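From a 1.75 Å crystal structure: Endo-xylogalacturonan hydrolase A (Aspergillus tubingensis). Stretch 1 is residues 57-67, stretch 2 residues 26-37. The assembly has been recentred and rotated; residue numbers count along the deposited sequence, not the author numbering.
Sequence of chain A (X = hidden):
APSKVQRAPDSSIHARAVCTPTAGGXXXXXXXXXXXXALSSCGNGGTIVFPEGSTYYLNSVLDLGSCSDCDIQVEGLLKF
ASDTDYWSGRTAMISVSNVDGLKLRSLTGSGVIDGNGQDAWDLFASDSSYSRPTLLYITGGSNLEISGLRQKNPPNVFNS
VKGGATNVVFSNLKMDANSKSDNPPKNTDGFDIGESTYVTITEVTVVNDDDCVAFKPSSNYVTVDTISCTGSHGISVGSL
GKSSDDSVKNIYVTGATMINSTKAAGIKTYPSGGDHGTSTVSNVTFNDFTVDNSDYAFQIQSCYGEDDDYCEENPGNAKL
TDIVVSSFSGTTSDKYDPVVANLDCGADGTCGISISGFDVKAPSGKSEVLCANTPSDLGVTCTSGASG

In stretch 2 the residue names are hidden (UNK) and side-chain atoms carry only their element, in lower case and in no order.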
# COMPACT_ATOMS: atom_id res chain seq x y z
N TYR A 57 -15.99 -20.38 -3.38
CA TYR A 57 -15.98 -19.63 -4.63
C TYR A 57 -16.80 -18.39 -4.40
O TYR A 57 -17.98 -18.48 -4.09
CB TYR A 57 -16.57 -20.47 -5.78
CG TYR A 57 -15.71 -21.67 -6.01
CD1 TYR A 57 -14.52 -21.56 -6.74
CD2 TYR A 57 -16.04 -22.91 -5.46
CE1 TYR A 57 -13.70 -22.66 -6.94
CE2 TYR A 57 -15.22 -24.02 -5.65
CZ TYR A 57 -14.06 -23.88 -6.39
OH TYR A 57 -13.23 -24.97 -6.57
N LEU A 58 -16.15 -17.24 -4.49
CA LEU A 58 -16.81 -15.99 -4.18
C LEU A 58 -17.02 -15.27 -5.49
O LEU A 58 -16.07 -14.75 -6.08
CB LEU A 58 -15.95 -15.17 -3.22
CG LEU A 58 -15.92 -15.62 -1.74
CD1 LEU A 58 -15.44 -17.03 -1.54
CD2 LEU A 58 -15.01 -14.67 -0.96
N ASN A 59 -18.25 -15.23 -5.97
CA ASN A 59 -18.50 -14.72 -7.32
C ASN A 59 -19.16 -13.33 -7.32
O ASN A 59 -19.66 -12.86 -8.36
CB ASN A 59 -19.35 -15.72 -8.10
CG ASN A 59 -18.66 -17.05 -8.29
OD1 ASN A 59 -17.44 -17.16 -8.11
ND2 ASN A 59 -19.43 -18.08 -8.65
N SER A 60 -19.11 -12.69 -6.16
CA SER A 60 -19.68 -11.36 -5.98
C SER A 60 -19.00 -10.69 -4.79
O SER A 60 -18.19 -11.34 -4.10
CB SER A 60 -21.18 -11.48 -5.73
OG SER A 60 -21.43 -12.29 -4.59
N VAL A 61 -19.32 -9.42 -4.55
CA VAL A 61 -18.75 -8.70 -3.40
C VAL A 61 -19.10 -9.42 -2.10
O VAL A 61 -20.26 -9.77 -1.90
CB VAL A 61 -19.30 -7.27 -3.32
CG1 VAL A 61 -18.84 -6.59 -2.03
CG2 VAL A 61 -18.87 -6.48 -4.56
N LEU A 62 -18.11 -9.64 -1.24
CA LEU A 62 -18.34 -10.21 0.09
C LEU A 62 -18.37 -9.07 1.10
O LEU A 62 -17.35 -8.43 1.35
CB LEU A 62 -17.22 -11.19 0.48
CG LEU A 62 -17.28 -11.77 1.89
CD1 LEU A 62 -18.60 -12.48 2.13
CD2 LEU A 62 -16.12 -12.73 2.11
N ASP A 63 -19.55 -8.83 1.66
CA ASP A 63 -19.73 -7.72 2.57
C ASP A 63 -19.69 -8.26 4.00
O ASP A 63 -20.48 -9.15 4.34
CB ASP A 63 -21.06 -7.03 2.27
CG ASP A 63 -21.20 -5.71 2.97
OD1 ASP A 63 -21.18 -5.72 4.22
OD2 ASP A 63 -21.34 -4.67 2.29
N LEU A 64 -18.77 -7.77 4.80
CA LEU A 64 -18.57 -8.27 6.17
C LEU A 64 -19.29 -7.43 7.23
O LEU A 64 -19.01 -7.54 8.43
CB LEU A 64 -17.08 -8.39 6.50
CG LEU A 64 -16.26 -9.31 5.58
CD1 LEU A 64 -14.83 -9.44 6.11
CD2 LEU A 64 -16.91 -10.69 5.47
N GLY A 65 -20.26 -6.64 6.78
CA GLY A 65 -20.90 -5.65 7.65
C GLY A 65 -21.63 -6.20 8.87
O GLY A 65 -21.84 -5.47 9.82
N SER A 66 -22.02 -7.47 8.86
CA SER A 66 -22.76 -7.99 10.02
C SER A 66 -21.83 -8.42 11.16
O SER A 66 -22.28 -8.85 12.22
CB SER A 66 -23.68 -9.13 9.60
OG SER A 66 -22.90 -10.23 9.20
N CYS A 67 -20.53 -8.28 10.94
CA CYS A 67 -19.55 -8.60 11.96
C CYS A 67 -19.62 -7.56 13.07
O CYS A 67 -19.55 -6.37 12.81
CB CYS A 67 -18.15 -8.56 11.34
SG CYS A 67 -16.85 -8.83 12.56
N UNK A 26 -18.48 -25.80 -6.14
CA UNK A 26 -18.37 -25.58 -7.58
C UNK A 26 -18.25 -24.11 -7.94
O UNK A 26 -19.00 -23.29 -7.43
c UNK A 26 -19.38 -26.14 -9.81
c UNK A 26 -19.57 -26.18 -8.32
o UNK A 26 -20.00 -25.29 -10.46
o UNK A 26 -18.57 -26.94 -10.34
N UNK A 27 -17.31 -23.81 -8.84
CA UNK A 27 -17.01 -22.41 -9.18
C UNK A 27 -18.18 -21.71 -9.86
O UNK A 27 -18.23 -20.50 -9.88
c UNK A 27 -15.76 -22.30 -10.04
o UNK A 27 -15.94 -22.96 -11.28
N UNK A 28 -19.13 -22.47 -10.42
CA UNK A 28 -20.32 -21.85 -11.00
C UNK A 28 -21.37 -21.49 -9.95
O UNK A 28 -22.39 -20.87 -10.29
c UNK A 28 -20.94 -22.74 -12.07
o UNK A 28 -20.09 -22.74 -13.19
N UNK A 29 -21.15 -21.90 -8.71
CA UNK A 29 -22.08 -21.57 -7.63
C UNK A 29 -21.44 -20.57 -6.68
O UNK A 29 -20.40 -20.85 -6.09
c UNK A 29 -22.54 -22.82 -6.87
c UNK A 29 -23.48 -22.45 -5.73
o UNK A 29 -23.22 -23.68 -7.78
N UNK A 30 -22.08 -19.41 -6.54
CA UNK A 30 -21.57 -18.36 -5.67
C UNK A 30 -21.78 -18.77 -4.21
O UNK A 30 -22.92 -19.07 -3.81
o UNK A 30 -22.12 -14.74 -5.70
o UNK A 30 -20.66 -16.00 -4.63
c UNK A 30 -21.65 -15.85 -5.38
c UNK A 30 -22.32 -17.06 -5.98
N UNK A 31 -20.70 -18.82 -3.42
CA UNK A 31 -20.79 -19.13 -1.99
C UNK A 31 -21.02 -17.91 -1.10
O UNK A 31 -21.21 -18.04 0.11
o UNK A 31 -18.25 -21.70 -2.33
o UNK A 31 -20.44 -21.95 -2.23
c UNK A 31 -19.40 -21.27 -2.06
c UNK A 31 -19.52 -19.86 -1.51
N UNK A 32 -20.97 -16.71 -1.69
CA UNK A 32 -21.12 -15.49 -0.89
C UNK A 32 -22.40 -15.49 -0.02
O UNK A 32 -22.33 -15.18 1.16
c UNK A 32 -21.47 -12.98 -1.02
c UNK A 32 -20.99 -14.22 -1.75
c UNK A 32 -19.53 -14.02 -2.18
N UNK A 33 -23.56 -15.90 -0.57
CA UNK A 33 -24.74 -15.86 0.33
C UNK A 33 -24.61 -16.76 1.55
O UNK A 33 -25.00 -16.36 2.65
c UNK A 33 -23.97 -16.07 -1.98
c UNK A 33 -25.46 -15.81 -1.92
c UNK A 33 -25.89 -16.31 -0.58
N UNK A 34 -24.06 -17.97 1.36
CA UNK A 34 -23.81 -18.88 2.48
C UNK A 34 -22.88 -18.26 3.51
O UNK A 34 -23.08 -18.43 4.72
c UNK A 34 -23.24 -20.20 1.98
N UNK A 35 -21.86 -17.54 3.03
CA UNK A 35 -20.91 -16.88 3.91
C UNK A 35 -21.56 -15.73 4.70
O UNK A 35 -21.38 -15.64 5.92
c UNK A 35 -19.67 -16.39 3.12
c UNK A 35 -17.91 -17.22 1.42
c UNK A 35 -18.76 -15.57 4.02
c UNK A 35 -18.94 -17.59 2.49
N UNK A 36 -22.32 -14.87 4.03
CA UNK A 36 -22.93 -13.76 4.76
C UNK A 36 -24.04 -14.23 5.69
O UNK A 36 -24.28 -13.61 6.71
c UNK A 36 -22.22 -11.99 3.12
c UNK A 36 -23.42 -12.62 3.85
o UNK A 36 -24.34 -13.15 2.89
N UNK A 37 -24.70 -15.34 5.36
CA UNK A 37 -25.70 -15.87 6.28
C UNK A 37 -25.01 -16.40 7.54
O UNK A 37 -25.51 -16.18 8.64
o UNK A 37 -26.76 -18.93 7.56
c UNK A 37 -27.88 -17.19 6.39
c UNK A 37 -26.57 -16.94 5.63
o UNK A 37 -28.40 -17.87 8.62
c UNK A 37 -27.67 -18.06 7.62
O HOH W 1 -16.87 -18.54 -11.26
O HOH W 2 -24.27 -10.74 6.77

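Position 26 carries two side-chain carbons, the second bearing two oxygens, a short carboxylate that identifies Asp26. Its side chain points away from stretch 1, and one oxygen, OD2, accepts from the backbone N of position 28 at 3.0 Å. Position 27 has one carbon and one oxygen, the carbon lying over the face of the Tyr57 ring; this is Ser27, with CB 4.0 Å from the ring centroid in a CH-pi contact, while its O accepts from Asn59 ND2 at 3.0 Å. Position 28 again has one carbon and one oxygen, pointing away from stretch 1: Ser28. At position 29 one carbon carries an oxygen and a carbon. The side chain makes no contact with stretch 1, and the branching fits Thr29, whose N closes a type I turn onto Asp26 O at 2.9 Å.

Position 30 shows two carbons, the second with two oxygens, both of which accept from stretch 1, as expected of a carboxylate: Asp30. OD1 receives Asn59 N at 2.9 Å and OD2 receives Ser60 OG at 2.8 Å. Position 31 has the same atoms and points toward stretch 1, one oxygen accepting from the backbone N of Tyr57. This is Asp31: OD2 accepts from Tyr57 N at 2.8 Å, and Asp31 N donates in return to Tyr57 O at 2.8 Å.

Position 32 has three carbons, one carrying the other two, packed against the Leu58 side chain and the carbonyl O of Val61: Val32. Its N donates to Asp30 OD1 at 3.0 Å, a capping bond. Three carbons at position 33 close a ring onto the backbone N, which defines Pro33, facing away from stretch 1. A single carbon at position 34, out of reach, marks Ala34. Position 35 has four carbons, forked at the first with one arm two carbons long, against Leu58 and Leu62: Ile35, with CG2 3.6 Å from Leu62 CD1. At position 36 one carbon carries an oxygen and a carbon. The terminal carbon lies near the backbone of Asp63, and the oxygen lies within weak hydrogen-bonding reach of the preceding helical turn, consistent with Thr36. Position 37 has three carbons, the third with two oxygens, directed away: Glu37.

Asp30 and Asp31 satisfy backbone amides of stretch 1, and Asp30 OD1 also caps the helix, tying its start to Asn59. Beyond it, Val32 and Ile35 pack against Leu58 and Leu62, while a water links Thr36 O (2.9 Å from the water O) with Ser66 OG (2.8 Å).

Stretch 2, residues 26-37: DSSTDDVPAITE
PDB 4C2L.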